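Local coordinates for protein Syntaxin1 (PDB 2XHE) that probably acts as a SNAP receptor that binds other SNARE proteins in membrane fusion, at residues N48-I53 and S141-K146; K103-L108 and T234-L239; K149-Y154 and H230-D235. All coordinates share one frame; numbering follows the deposited sequence.

In the fold
From the N terminus, helix 44-72 supplies 48-53, the first side of contact 1. Helix 80-116 follows with 103-108, which opens contact 2. Helix 131-171 then closes contact 1 at 141-146, 88 residues on, so contacts 1 and 2 cross. Further along the same helix, 149-154 opens contact 3. Helix 214-237 returns to close contact 3 at 230-235, and 234-239 closes contact 2; the two share Thr-234 and Asp-235. Contacts 1 and 3 are in series. Contact 1 lies within the three-helix N-terminal bundle. Contacts 2 and 3 tie the C-terminal SNARE-type helix to two helices of that bundle, and their centres are about 9 Å apart.

Contact 1: residues N48-I53 and S141-K146; sequences NRVKRI and SSLSRK
Ile-53, which packs against Leu-143 across the contact, is fixed in its helix by a backbone bond from its N to Arg-49 O, at 2.7 Å. The two segments belong to helices 44-72 and 131-171 of the three-helix Habc-type bundle of syntaxins. The contact itself is apolar, and its three touching residues are all buried. Leu-143 is the residue that reaches across. Its CG lies opposite the carbonyl carbon and next to the backbone N (chi1 -68°). The branch CD1 then points between Val-50 and Ile-53, which are three residues apart on the facing helix. CD1 lies 3.5 Å from Val-50 CB. It is also 3.6 Å from Val-50 CG1, so the methyl lies against the branch point and one arm of the valine. The side chains of Val-50 and Leu-143 cross at about a right angle. Helix 80-116 closes the core from a third direction, with Ile-111 on Val-50 and Leu-108 on Ser-144. Arg-49 NH2 and Arg-52 NE each form a salt bridge with one oxygen of Asp-107 on helix 80-116, and these bonds probably balance the buried carboxylate. The second touch of Leu-143 is looser: its CD1 stands 4.2 Å from Ile-53 CG2.

Contact 2: residues K103-L108 and T234-L239; sequences KIRADL and TDMSTL
Asp-235 meets Arg-105 first, in a salt bridge of 3.0 Å from Asp-235 OD1 to Arg-105 NH1. The carboxylate oxygen comes to the edge of the guanidinium, near its plane. The two flat groups are nearly coplanar, 25° apart. Arg-105 starts with CG opposite its backbone N (chi1 172°) and then bends at its second and third torsions, which carries NH1 over to helix 214-237. Glu-231, one turn before Asp-235, forms a second salt bridge with the same NH1 through OE2, while Asp-235 OD2 makes a long, weak ion pair with Lys-109. Met-236 follows and supplies the apolar half. Its chain is also bent, and its methyl CE reaches Leu-108 CD1 at 4.1 Å. The two side chains cross at about a right angle. Met-236 SD passes Arg-105 CD at a loose 4.4 Å, beside the aliphatic part of the arginine. Val-148 of helix 131-171 also packs on Met-236, and Leu-108 rests on His-140 and Ser-144 of that helix. The contact thus joins the SNARE-type helix to helix 80-116 of the N-terminal bundle, as in closed syntaxins. Two acids meet one arginine nitrogen, so the positive charge is probably well balanced, next to an apolar methionine-leucine touch.

Contact 3: residues K149-Y154 and H230-D235; sequences KVMTRY and HEMFTD
Phe-233 turns the edge of its ring, at CZ, to the backbone of Met-151. Its CZ is 3.6 Å from Met-151 C, which lies near the ring plane. The same CZ is 3.8 Å from Met-151 CB. The ring gets there because CG is opposite the carbonyl carbon and next to the backbone N (chi1 -73°). Thr-152 crosses the ring side chain at about a right angle, with OG1 3.5 Å from Phe-233 CE1. That hydroxyl is hydrogen-bonded to Val-148 O, one turn back in its own helix. Met-232 comes in over the ring. Its CE sits 3.4 Å above the plane of Phe-233, shifted toward the rim. This methyl also meets Met-151 CB at 3.6 Å, with the two methionine chains crossing at about a right angle. Met-232 CE is 3.7 Å from Met-151 CG. The segments are antiparallel parts of helix 131-171 of the N-terminal bundle and helix 214-237 of the SNARE-type region, a pairing consistent with a closed syntaxin. Their axes are inclined at 155° and approach to 11.2 Å. An alanine in place of Phe-233 would remove the ring, and would probably open a gap beside Met-151 and Thr-152 and leave the Met-232 methyl without the ring face beneath it. An apolar side chain of another protein also packs on Phe-233.

Contact 1: residues N48-I53 and S141-K146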
ATOM      1  N   ASN B  48     -12.112  -3.680  29.363  1.00 74.59           N
ATOM      2  CA  ASN B  48     -12.018  -4.961  30.034  1.00 66.35           C
ATOM      3  C   ASN B  48     -12.206  -6.136  29.074  1.00 79.02           C
ATOM      4  O   ASN B  48     -11.389  -7.063  29.040  1.00 75.71           O
ATOM      5  CB  ASN B  48     -13.112  -5.021  31.082  1.00 85.13           C
ATOM      6  CG  ASN B  48     -12.582  -5.246  32.465  1.00 99.60           C
ATOM      7  OD1 ASN B  48     -11.632  -4.589  32.898  1.00100.98           O
ATOM      8  ND2 ASN B  48     -13.210  -6.172  33.185  1.00101.32           N
ATOM      9  N   ARG B  49     -13.296  -6.105  28.305  1.00 82.86           N
ATOM     10  CA  ARG B  49     -13.581  -7.186  27.374  1.00 87.08           C
ATOM     11  C   ARG B  49     -12.469  -7.316  26.341  1.00 94.90           C
ATOM     12  O   ARG B  49     -12.057  -8.428  26.002  1.00 99.26           O
ATOM     13  CB  ARG B  49     -14.909  -6.986  26.633  1.00 93.42           C
ATOM     14  CG  ARG B  49     -16.012  -6.284  27.392  1.00 96.19           C
ATOM     15  CD  ARG B  49     -17.344  -6.566  26.711  1.00 92.10           C
ATOM     16  NE  ARG B  49     -17.823  -7.889  27.080  1.00 94.40           N
ATOM     17  CZ  ARG B  49     -18.680  -8.099  28.074  1.00106.31           C
ATOM     18  NH1 ARG B  49     -19.153  -7.057  28.751  1.00104.43           N
ATOM     19  NH2 ARG B  49     -19.075  -9.334  28.387  1.00106.04           N
ATOM     20  N   VAL B  50     -11.984  -6.196  25.814  1.00 83.73           N
ATOM     21  CA  VAL B  50     -10.986  -6.326  24.760  1.00 85.25           C
ATOM     22  C   VAL B  50      -9.621  -6.773  25.296  1.00 76.61           C
ATOM     23  O   VAL B  50      -8.925  -7.559  24.642  1.00 66.11           O
ATOM     24  CB  VAL B  50     -10.952  -5.131  23.746  1.00102.94           C
ATOM     25  CG1 VAL B  50     -12.326  -4.952  23.102  1.00 96.09           C
ATOM     26  CG2 VAL B  50     -10.503  -3.847  24.380  1.00 45.47           C
ATOM     27  N   LYS B  51      -9.260  -6.317  26.497  1.00 78.43           N
ATOM     28  CA  LYS B  51      -8.138  -6.920  27.218  1.00 73.42           C
ATOM     29  C   LYS B  51      -8.373  -8.431  27.334  1.00 80.48           C
ATOM     30  O   LYS B  51      -7.511  -9.228  26.954  1.00 78.12           O
ATOM     31  CB  LYS B  51      -7.979  -6.316  28.612  1.00 65.07           C
ATOM     32  CG  LYS B  51      -6.584  -5.772  28.907  1.00 71.97           C
ATOM     33  CD  LYS B  51      -5.512  -6.808  28.648  1.00 80.07           C
ATOM     34  CE  LYS B  51      -4.137  -6.165  28.664  1.00 90.52           C
ATOM     35  NZ  LYS B  51      -3.062  -7.169  28.920  1.00102.35           N
ATOM     36  N   ARG B  52      -9.545  -8.815  27.846  1.00 75.03           N
ATOM     37  CA  ARG B  52      -9.916 -10.224  27.950  1.00 68.20           C
ATOM     38  C   ARG B  52      -9.744 -10.958  26.622  1.00 75.77           C
ATOM     39  O   ARG B  52      -9.115 -12.024  26.594  1.00 71.08           O
ATOM     40  CB  ARG B  52     -11.357 -10.391  28.459  1.00 83.05           C
ATOM     41  CG  ARG B  52     -11.526 -11.464  29.548  1.00 91.98           C
ATOM     42  CD  ARG B  52     -12.877 -12.180  29.499  1.00 91.48           C
ATOM     43  NE  ARG B  52     -14.016 -11.296  29.250  1.00 94.68           N
ATOM     44  CZ  ARG B  52     -14.379 -10.286  30.037  1.00105.05           C
ATOM     45  NH1 ARG B  52     -15.436  -9.547  29.719  1.00102.30           N
ATOM     46  NH2 ARG B  52     -13.680 -10.005  31.134  1.00105.91           N
ATOM     47  N   ILE B  53     -10.308 -10.392  25.540  1.00 65.72           N
ATOM     48  CA  ILE B  53     -10.230 -10.992  24.202  1.00 66.81           C
ATOM     49  C   ILE B  53      -8.777 -11.094  23.728  1.00 73.21           C
ATOM     50  O   ILE B  53      -8.328 -12.173  23.324  1.00 72.07           O
ATOM     51  CB  ILE B  53     -11.102 -10.226  23.143  1.00 76.51           C
ATOM     52  CG1 ILE B  53     -12.574 -10.203  23.553  1.00 76.11           C
ATOM     53  CG2 ILE B  53     -10.989 -10.854  21.745  1.00 54.70           C
ATOM     54  CD1 ILE B  53     -13.337  -9.085  22.937  1.00 63.37           C
ATOM     55  N   SER B 141     -13.812  -4.646  15.084  1.00 82.66           N
ATOM     56  CA  SER B 141     -13.362  -5.133  13.789  1.00 75.31           C
ATOM     57  C   SER B 141     -12.020  -5.832  13.898  1.00 78.38           C
ATOM     58  O   SER B 141     -11.880  -7.003  13.540  1.00 79.60           O
ATOM     59  CB  SER B 141     -13.256  -3.980  12.797  1.00 88.98           C
ATOM     60  OG  SER B 141     -14.542  -3.470  12.490  1.00111.15           O
ATOM     61  N   SER B 142     -11.031  -5.105  14.398  1.00 74.04           N
ATOM     62  CA  SER B 142      -9.680  -5.632  14.498  1.00 70.61           C
ATOM     63  C   SER B 142      -9.630  -7.022  15.160  1.00 77.00           C
ATOM     64  O   SER B 142      -8.974  -7.937  14.653  1.00 77.80           O
ATOM     65  CB  SER B 142      -8.795  -4.640  15.248  1.00 68.94           C
ATOM     66  OG  SER B 142      -7.456  -5.099  15.297  1.00 87.19           O
ATOM     67  N   LEU B 143     -10.325  -7.174  16.283  1.00 65.98           N
ATOM     68  CA  LEU B 143     -10.222  -8.393  17.080  1.00 74.81           C
ATOM     69  C   LEU B 143     -10.961  -9.576  16.451  1.00 70.40           C
ATOM     70  O   LEU B 143     -10.506 -10.726  16.534  1.00 59.67           O
ATOM     71  CB  LEU B 143     -10.715  -8.144  18.516  1.00 80.65           C
ATOM     72  CG  LEU B 143      -9.841  -7.220  19.372  1.00 85.04           C
ATOM     73  CD1 LEU B 143     -10.545  -6.835  20.662  1.00 82.42           C
ATOM     74  CD2 LEU B 143      -8.489  -7.862  19.666  1.00 91.02           C
ATOM     75  N   SER B 144     -12.103  -9.300  15.832  1.00 65.22           N
ATOM     76  CA  SER B 144     -12.819 -10.343  15.122  1.00 72.63           C
ATOM     77  C   SER B 144     -11.916 -10.952  14.059  1.00 68.80           C
ATOM     78  O   SER B 144     -11.864 -12.168  13.899  1.00 65.84           O
ATOM     79  CB  SER B 144     -14.088  -9.789  14.501  1.00 72.61           C
ATOM     80  OG  SER B 144     -14.929  -9.272  15.510  1.00 75.57           O
ATOM     81  N   ARG B 145     -11.187 -10.104  13.346  1.00 64.12           N
ATOM     82  CA  ARG B 145     -10.233 -10.593  12.365  1.00 63.19           C
ATOM     83  C   ARG B 145      -9.146 -11.393  13.060  1.00 60.77           C
ATOM     84  O   ARG B 145      -8.936 -12.560  12.732  1.00 75.55           O
ATOM     85  CB  ARG B 145      -9.650  -9.455  11.503  1.00 72.68           C
ATOM     86  CG  ARG B 145     -10.636  -8.871  10.468  1.00 69.55           C
ATOM     87  CD  ARG B 145      -9.971  -7.904   9.453  1.00105.68           C
ATOM     88  NE  ARG B 145      -9.562  -6.630  10.051  1.00118.86           N
ATOM     89  CZ  ARG B 145     -10.404  -5.681  10.469  1.00126.66           C
ATOM     90  NH1 ARG B 145     -11.723  -5.853  10.364  1.00122.03           N
ATOM     91  NH2 ARG B 145      -9.929  -4.555  11.004  1.00124.21           N
ATOM     92  N   LYS B 146      -8.471 -10.781  14.030  1.00 62.26           N
ATOM     93  CA  LYS B 146      -7.432 -11.481  14.797  1.00 67.66           C
ATOM     94  C   LYS B 146      -7.944 -12.850  15.250  1.00 73.63           C
ATOM     95  O   LYS B 146      -7.233 -13.844  15.135  1.00 81.02           O
ATOM     96  CB  LYS B 146      -6.940 -10.641  15.987  1.00 76.41           C
ATOM     97  CG  LYS B 146      -5.699 -11.183  16.704  1.00105.03           C
ATOM     98  CD  LYS B 146      -4.449 -11.181  15.818  1.00128.55           C
ATOM     99  CE  LYS B 146      -4.136 -12.572  15.249  1.00137.26           C
ATOM    100  NZ  LYS B 146      -3.040 -12.557  14.225  1.00141.30           N
TER

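Contact 2: residues K103-L108 and T234-L239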
ATOM      1  N   LYS B 103     -15.904 -17.790  24.956  1.00 83.14           N
ATOM      2  CA  LYS B 103     -15.930 -16.536  25.687  1.00 88.41           C
ATOM      3  C   LYS B 103     -15.647 -15.404  24.709  1.00 85.71           C
ATOM      4  O   LYS B 103     -16.379 -14.419  24.663  1.00 85.30           O
ATOM      5  CB  LYS B 103     -14.912 -16.540  26.835  1.00 91.88           C
ATOM      6  CG  LYS B 103     -15.476 -16.077  28.194  1.00 92.74           C
ATOM      7  CD  LYS B 103     -15.829 -14.600  28.213  1.00 97.53           C
ATOM      8  CE  LYS B 103     -17.159 -14.341  28.920  1.00106.13           C
ATOM      9  NZ  LYS B 103     -17.112 -14.606  30.384  1.00116.34           N
ATOM     10  N   ILE B 104     -14.585 -15.562  23.926  1.00 79.16           N
ATOM     11  CA  ILE B 104     -14.219 -14.582  22.906  1.00 79.43           C
ATOM     12  C   ILE B 104     -15.404 -14.297  21.997  1.00 77.68           C
ATOM     13  O   ILE B 104     -15.690 -13.141  21.672  1.00 71.17           O
ATOM     14  CB  ILE B 104     -13.042 -15.074  22.034  1.00 74.96           C
ATOM     15  CG1 ILE B 104     -11.711 -14.858  22.757  1.00 73.33           C
ATOM     16  CG2 ILE B 104     -13.023 -14.339  20.719  1.00 72.20           C
ATOM     17  CD1 ILE B 104     -10.605 -15.788  22.299  1.00 68.57           C
ATOM     18  N   ARG B 105     -16.099 -15.356  21.592  1.00 74.79           N
ATOM     19  CA  ARG B 105     -17.240 -15.187  20.705  1.00 77.55           C
ATOM     20  C   ARG B 105     -18.381 -14.441  21.396  1.00 81.22           C
ATOM     21  O   ARG B 105     -19.076 -13.627  20.780  1.00 93.85           O
ATOM     22  CB  ARG B 105     -17.704 -16.519  20.095  1.00 64.07           C
ATOM     23  CG  ARG B 105     -19.006 -16.382  19.327  1.00 80.11           C
ATOM     24  CD  ARG B 105     -19.079 -17.317  18.153  1.00 90.01           C
ATOM     25  NE  ARG B 105     -18.846 -18.702  18.543  1.00 95.15           N
ATOM     26  CZ  ARG B 105     -19.464 -19.736  17.984  1.00106.58           C
ATOM     27  NH1 ARG B 105     -20.360 -19.540  17.011  1.00 98.92           N
ATOM     28  NH2 ARG B 105     -19.194 -20.969  18.399  1.00113.04           N
ATOM     29  N   ALA B 106     -18.561 -14.698  22.681  1.00 77.49           N
ATOM     30  CA  ALA B 106     -19.643 -14.061  23.411  1.00 82.85           C
ATOM     31  C   ALA B 106     -19.309 -12.611  23.743  1.00 89.61           C
ATOM     32  O   ALA B 106     -20.193 -11.751  23.752  1.00 92.01           O
ATOM     33  CB  ALA B 106     -19.973 -14.847  24.662  1.00 64.76           C
ATOM     34  N   ASP B 107     -18.036 -12.343  24.022  1.00 87.17           N
ATOM     35  CA  ASP B 107     -17.604 -10.976  24.276  1.00 91.06           C
ATOM     36  C   ASP B 107     -17.732 -10.165  22.987  1.00 91.47           C
ATOM     37  O   ASP B 107     -18.175  -9.020  23.020  1.00 95.83           O
ATOM     38  CB  ASP B 107     -16.167 -10.915  24.830  1.00 94.55           C
ATOM     39  CG  ASP B 107     -16.078 -11.277  26.318  1.00100.45           C
ATOM     40  OD1 ASP B 107     -17.073 -11.106  27.057  1.00103.35           O
ATOM     41  OD2 ASP B 107     -14.993 -11.728  26.749  1.00 98.32           O
ATOM     42  N   LEU B 108     -17.359 -10.758  21.851  1.00 84.19           N
ATOM     43  CA  LEU B 108     -17.532 -10.079  20.561  1.00 84.42           C
ATOM     44  C   LEU B 108     -19.007  -9.765  20.290  1.00 95.04           C
ATOM     45  O   LEU B 108     -19.365  -8.602  20.104  1.00 98.00           O
ATOM     46  CB  LEU B 108     -16.933 -10.886  19.407  1.00 77.03           C
ATOM     47  CG  LEU B 108     -15.408 -10.895  19.344  1.00 74.76           C
ATOM     48  CD1 LEU B 108     -14.902 -11.754  18.191  1.00 67.09           C
ATOM     49  CD2 LEU B 108     -14.846  -9.474  19.283  1.00 65.24           C
ATOM     50  N   THR B 234     -18.731 -19.766  10.298  1.00 76.42           N
ATOM     51  CA  THR B 234     -19.915 -19.407   9.531  1.00 86.39           C
ATOM     52  C   THR B 234     -20.536 -18.082   9.988  1.00 97.59           C
ATOM     53  O   THR B 234     -20.609 -17.125   9.212  1.00100.13           O
ATOM     54  CB  THR B 234     -20.968 -20.525   9.519  1.00 82.82           C
ATOM     55  OG1 THR B 234     -20.409 -21.710   8.934  1.00 88.71           O
ATOM     56  CG2 THR B 234     -22.163 -20.093   8.707  1.00 69.80           C
ATOM     57  N   ASP B 235     -20.973 -18.010  11.240  1.00105.43           N
ATOM     58  CA  ASP B 235     -21.563 -16.765  11.722  1.00117.35           C
ATOM     59  C   ASP B 235     -20.510 -15.691  12.020  1.00114.48           C
ATOM     60  O   ASP B 235     -20.863 -14.552  12.323  1.00117.85           O
ATOM     61  CB  ASP B 235     -22.495 -16.990  12.923  1.00123.83           C
ATOM     62  CG  ASP B 235     -21.744 -17.205  14.214  1.00132.76           C
ATOM     63  OD1 ASP B 235     -21.270 -18.339  14.439  1.00139.43           O
ATOM     64  OD2 ASP B 235     -21.638 -16.245  15.010  1.00134.67           O
ATOM     65  N   MET B 236     -19.227 -16.040  11.925  1.00101.19           N
ATOM     66  CA  MET B 236     -18.178 -15.028  12.055  1.00 93.90           C
ATOM     67  C   MET B 236     -17.974 -14.314  10.727  1.00 96.35           C
ATOM     68  O   MET B 236     -17.658 -13.124  10.693  1.00 88.56           O
ATOM     69  CB  MET B 236     -16.853 -15.618  12.552  1.00 95.89           C
ATOM     70  CG  MET B 236     -16.791 -15.943  14.063  1.00113.79           C
ATOM     71  SD  MET B 236     -17.202 -14.630  15.262  1.00110.45           S
ATOM     72  CE  MET B 236     -16.269 -13.234  14.605  1.00 67.89           C
ATOM     73  N   SER B 237     -18.160 -15.051   9.635  1.00103.22           N
ATOM     74  CA  SER B 237     -18.031 -14.491   8.298  1.00 92.28           C
ATOM     75  C   SER B 237     -19.182 -13.552   8.021  1.00 95.74           C
ATOM     76  O   SER B 237     -18.973 -12.383   7.736  1.00108.62           O
ATOM     77  CB  SER B 237     -17.987 -15.596   7.247  1.00 93.59           C
ATOM     78  OG  SER B 237     -16.865 -16.434   7.454  1.00 98.09           O
ATOM     79  N   THR B 238     -20.405 -14.053   8.118  1.00102.25           N
ATOM     80  CA  THR B 238     -21.564 -13.208   7.857  1.00115.54           C
ATOM     81  C   THR B 238     -21.638 -12.055   8.865  1.00121.63           C
ATOM     82  O   THR B 238     -22.445 -11.135   8.716  1.00110.68           O
ATOM     83  CB  THR B 238     -22.878 -14.019   7.884  1.00115.60           C
ATOM     84  OG1 THR B 238     -23.399 -14.053   9.220  1.00117.36           O
ATOM     85  CG2 THR B 238     -22.641 -15.448   7.369  1.00109.77           C
ATOM     86  N   LEU B 239     -20.782 -12.115   9.884  1.00137.82           N
ATOM     87  CA  LEU B 239     -20.765 -11.133  10.971  1.00148.16           C
ATOM     88  C   LEU B 239     -19.968  -9.899  10.574  1.00142.17           C
ATOM     89  O   LEU B 239     -20.067  -8.845  11.207  1.00133.19           O
ATOM     90  CB  LEU B 239     -20.159 -11.755  12.234  1.00159.21           C
ATOM     91  CG  LEU B 239     -20.416 -11.102  13.597  1.00165.25           C
ATOM     92  CD1 LEU B 239     -19.565  -9.849  13.810  1.00165.26           C
ATOM     93  CD2 LEU B 239     -21.902 -10.811  13.780  1.00165.81           C
TER

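Contact 3: residues K149-Y154 and H230-D235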
ATOM      1  N   LYS B 149      -8.435 -15.482  12.300  1.00 73.27           N
ATOM      2  CA  LYS B 149      -7.109 -15.872  11.830  1.00 73.41           C
ATOM      3  C   LYS B 149      -6.431 -16.861  12.769  1.00 82.73           C
ATOM      4  O   LYS B 149      -5.770 -17.781  12.309  1.00 91.29           O
ATOM      5  CB  LYS B 149      -6.221 -14.644  11.600  1.00 84.36           C
ATOM      6  CG  LYS B 149      -4.793 -14.968  11.173  1.00101.54           C
ATOM      7  CD  LYS B 149      -3.915 -13.710  11.113  1.00116.59           C
ATOM      8  CE  LYS B 149      -4.265 -12.802   9.920  1.00122.32           C
ATOM      9  NZ  LYS B 149      -5.451 -11.911  10.128  1.00118.14           N
ATOM     10  N   VAL B 150      -6.596 -16.672  14.081  1.00 92.00           N
ATOM     11  CA  VAL B 150      -6.031 -17.596  15.071  1.00 92.05           C
ATOM     12  C   VAL B 150      -6.741 -18.923  14.999  1.00 79.27           C
ATOM     13  O   VAL B 150      -6.110 -19.976  15.002  1.00 81.55           O
ATOM     14  CB  VAL B 150      -6.119 -17.082  16.544  1.00 75.73           C
ATOM     15  CG1 VAL B 150      -5.566 -18.123  17.486  1.00 78.28           C
ATOM     16  CG2 VAL B 150      -5.325 -15.810  16.724  1.00 84.17           C
ATOM     17  N   MET B 151      -8.062 -18.873  14.935  1.00 73.92           N
ATOM     18  CA  MET B 151      -8.838 -20.101  14.895  1.00 78.12           C
ATOM     19  C   MET B 151      -8.578 -20.865  13.614  1.00 84.48           C
ATOM     20  O   MET B 151      -8.737 -22.078  13.557  1.00 91.51           O
ATOM     21  CB  MET B 151     -10.328 -19.817  15.061  1.00 70.80           C
ATOM     22  CG  MET B 151     -10.665 -19.279  16.445  1.00 79.70           C
ATOM     23  SD  MET B 151      -9.850 -20.197  17.789  1.00100.54           S
ATOM     24  CE  MET B 151     -11.057 -21.490  18.089  1.00 66.65           C
ATOM     25  N   THR B 152      -8.170 -20.150  12.581  1.00 83.16           N
ATOM     26  CA  THR B 152      -7.908 -20.792  11.312  1.00 87.10           C
ATOM     27  C   THR B 152      -6.650 -21.619  11.457  1.00 87.82           C
ATOM     28  O   THR B 152      -6.514 -22.665  10.830  1.00 88.56           O
ATOM     29  CB  THR B 152      -7.769 -19.767  10.179  1.00 87.17           C
ATOM     30  OG1 THR B 152      -9.039 -19.141   9.965  1.00 93.59           O
ATOM     31  CG2 THR B 152      -7.327 -20.442   8.892  1.00 80.76           C
ATOM     32  N   ARG B 153      -5.736 -21.147  12.297  1.00 89.07           N
ATOM     33  CA  ARG B 153      -4.519 -21.900  12.573  1.00 91.15           C
ATOM     34  C   ARG B 153      -4.908 -23.195  13.275  1.00 92.71           C
ATOM     35  O   ARG B 153      -4.395 -24.263  12.950  1.00 90.65           O
ATOM     36  CB  ARG B 153      -3.541 -21.080  13.414  1.00 90.46           C
ATOM     37  CG  ARG B 153      -2.276 -21.825  13.793  1.00107.25           C
ATOM     38  CD  ARG B 153      -1.661 -22.538  12.595  1.00120.08           C
ATOM     39  NE  ARG B 153      -0.465 -23.293  12.969  1.00128.25           N
ATOM     40  CZ  ARG B 153       0.009 -24.339  12.294  1.00128.53           C
ATOM     41  NH1 ARG B 153      -0.614 -24.771  11.202  1.00125.86           N
ATOM     42  NH2 ARG B 153       1.105 -24.959  12.715  1.00127.50           N
ATOM     43  N   TYR B 154      -5.841 -23.087  14.218  1.00 94.06           N
ATOM     44  CA  TYR B 154      -6.391 -24.244  14.921  1.00 95.12           C
ATOM     45  C   TYR B 154      -7.066 -25.200  13.937  1.00 95.70           C
ATOM     46  O   TYR B 154      -6.705 -26.371  13.847  1.00 93.66           O
ATOM     47  CB  TYR B 154      -7.386 -23.777  15.986  1.00 91.47           C
ATOM     48  CG  TYR B 154      -7.899 -24.852  16.923  1.00 88.49           C
ATOM     49  CD1 TYR B 154      -7.026 -25.681  17.615  1.00 89.13           C
ATOM     50  CD2 TYR B 154      -9.264 -25.008  17.144  1.00 92.84           C
ATOM     51  CE1 TYR B 154      -7.504 -26.658  18.490  1.00 96.12           C
ATOM     52  CE2 TYR B 154      -9.751 -25.978  18.015  1.00 98.45           C
ATOM     53  CZ  TYR B 154      -8.869 -26.801  18.687  1.00100.06           C
ATOM     54  OH  TYR B 154      -9.358 -27.765  19.549  1.00 94.09           O
ATOM     55  N   HIS B 230     -16.219 -24.802  12.066  1.00 70.03           N
ATOM     56  CA  HIS B 230     -17.073 -24.473  10.929  1.00 76.08           C
ATOM     57  C   HIS B 230     -18.278 -23.639  11.340  1.00 78.13           C
ATOM     58  O   HIS B 230     -18.534 -22.579  10.769  1.00 83.90           O
ATOM     59  CB  HIS B 230     -17.548 -25.733  10.211  1.00 84.01           C
ATOM     60  CG  HIS B 230     -18.469 -25.453   9.067  1.00 97.99           C
ATOM     61  ND1 HIS B 230     -18.044 -25.453   7.756  1.00108.77           N
ATOM     62  CD2 HIS B 230     -19.784 -25.137   9.039  1.00105.49           C
ATOM     63  CE1 HIS B 230     -19.063 -25.158   6.969  1.00113.75           C
ATOM     64  NE2 HIS B 230     -20.130 -24.961   7.722  1.00113.78           N
ATOM     65  N   GLU B 231     -19.026 -24.125  12.321  1.00 79.77           N
ATOM     66  CA  GLU B 231     -20.174 -23.392  12.816  1.00 83.85           C
ATOM     67  C   GLU B 231     -19.743 -21.986  13.186  1.00 76.63           C
ATOM     68  O   GLU B 231     -20.434 -21.015  12.884  1.00 80.77           O
ATOM     69  CB  GLU B 231     -20.782 -24.090  14.034  1.00100.47           C
ATOM     70  CG  GLU B 231     -21.972 -23.352  14.632  1.00118.25           C
ATOM     71  CD  GLU B 231     -21.926 -23.311  16.148  1.00137.47           C
ATOM     72  OE1 GLU B 231     -22.463 -24.244  16.791  1.00140.55           O
ATOM     73  OE2 GLU B 231     -21.352 -22.344  16.699  1.00142.29           O
ATOM     74  N   MET B 232     -18.593 -21.881  13.840  1.00 78.63           N
ATOM     75  CA  MET B 232     -18.104 -20.584  14.304  1.00 90.40           C
ATOM     76  C   MET B 232     -17.739 -19.680  13.124  1.00 92.66           C
ATOM     77  O   MET B 232     -18.248 -18.561  12.991  1.00 87.69           O
ATOM     78  CB  MET B 232     -16.904 -20.772  15.237  1.00 90.11           C
ATOM     79  CG  MET B 232     -16.348 -19.482  15.825  1.00 93.77           C
ATOM     80  SD  MET B 232     -15.212 -18.621  14.720  1.00151.12           S
ATOM     81  CE  MET B 232     -13.867 -19.798  14.614  1.00 75.93           C
ATOM     82  N   PHE B 233     -16.854 -20.178  12.267  1.00 87.75           N
ATOM     83  CA  PHE B 233     -16.454 -19.451  11.076  1.00 78.39           C
ATOM     84  C   PHE B 233     -17.673 -18.964  10.306  1.00 80.19           C
ATOM     85  O   PHE B 233     -17.660 -17.871   9.734  1.00 81.59           O
ATOM     86  CB  PHE B 233     -15.578 -20.323  10.177  1.00 69.95           C
ATOM     87  CG  PHE B 233     -14.185 -20.549  10.709  1.00 76.32           C
ATOM     88  CD1 PHE B 233     -13.407 -19.487  11.146  1.00 72.64           C
ATOM     89  CD2 PHE B 233     -13.640 -21.819  10.731  1.00 68.25           C
ATOM     90  CE1 PHE B 233     -12.126 -19.692  11.608  1.00 71.69           C
ATOM     91  CE2 PHE B 233     -12.367 -22.029  11.187  1.00 72.12           C
ATOM     92  CZ  PHE B 233     -11.609 -20.963  11.635  1.00 78.43           C
ATOM     93  N   THR B 234     -18.731 -19.766  10.298  1.00 76.42           N
ATOM     94  CA  THR B 234     -19.915 -19.407   9.531  1.00 86.39           C
ATOM     95  C   THR B 234     -20.536 -18.082   9.988  1.00 97.59           C
ATOM     96  O   THR B 234     -20.609 -17.125   9.212  1.00100.13           O
ATOM     97  CB  THR B 234     -20.968 -20.525   9.519  1.00 82.82           C
ATOM     98  OG1 THR B 234     -20.409 -21.710   8.934  1.00 88.71           O
ATOM     99  CG2 THR B 234     -22.163 -20.093   8.707  1.00 69.80           C
ATOM    100  N   ASP B 235     -20.973 -18.010  11.240  1.00105.43           N
ATOM    101  CA  ASP B 235     -21.563 -16.765  11.722  1.00117.35           C
ATOM    102  C   ASP B 235     -20.510 -15.691  12.020  1.00114.48           C
ATOM    103  O   ASP B 235     -20.863 -14.552  12.323  1.00117.85           O
ATOM    104  CB  ASP B 235     -22.495 -16.990  12.923  1.00123.83           C
ATOM    105  CG  ASP B 235     -21.744 -17.205  14.214  1.00132.76           C
ATOM    106  OD1 ASP B 235     -21.270 -18.339  14.439  1.00139.43           O
ATOM    107  OD2 ASP B 235     -21.638 -16.245  15.010  1.00134.67           O
TER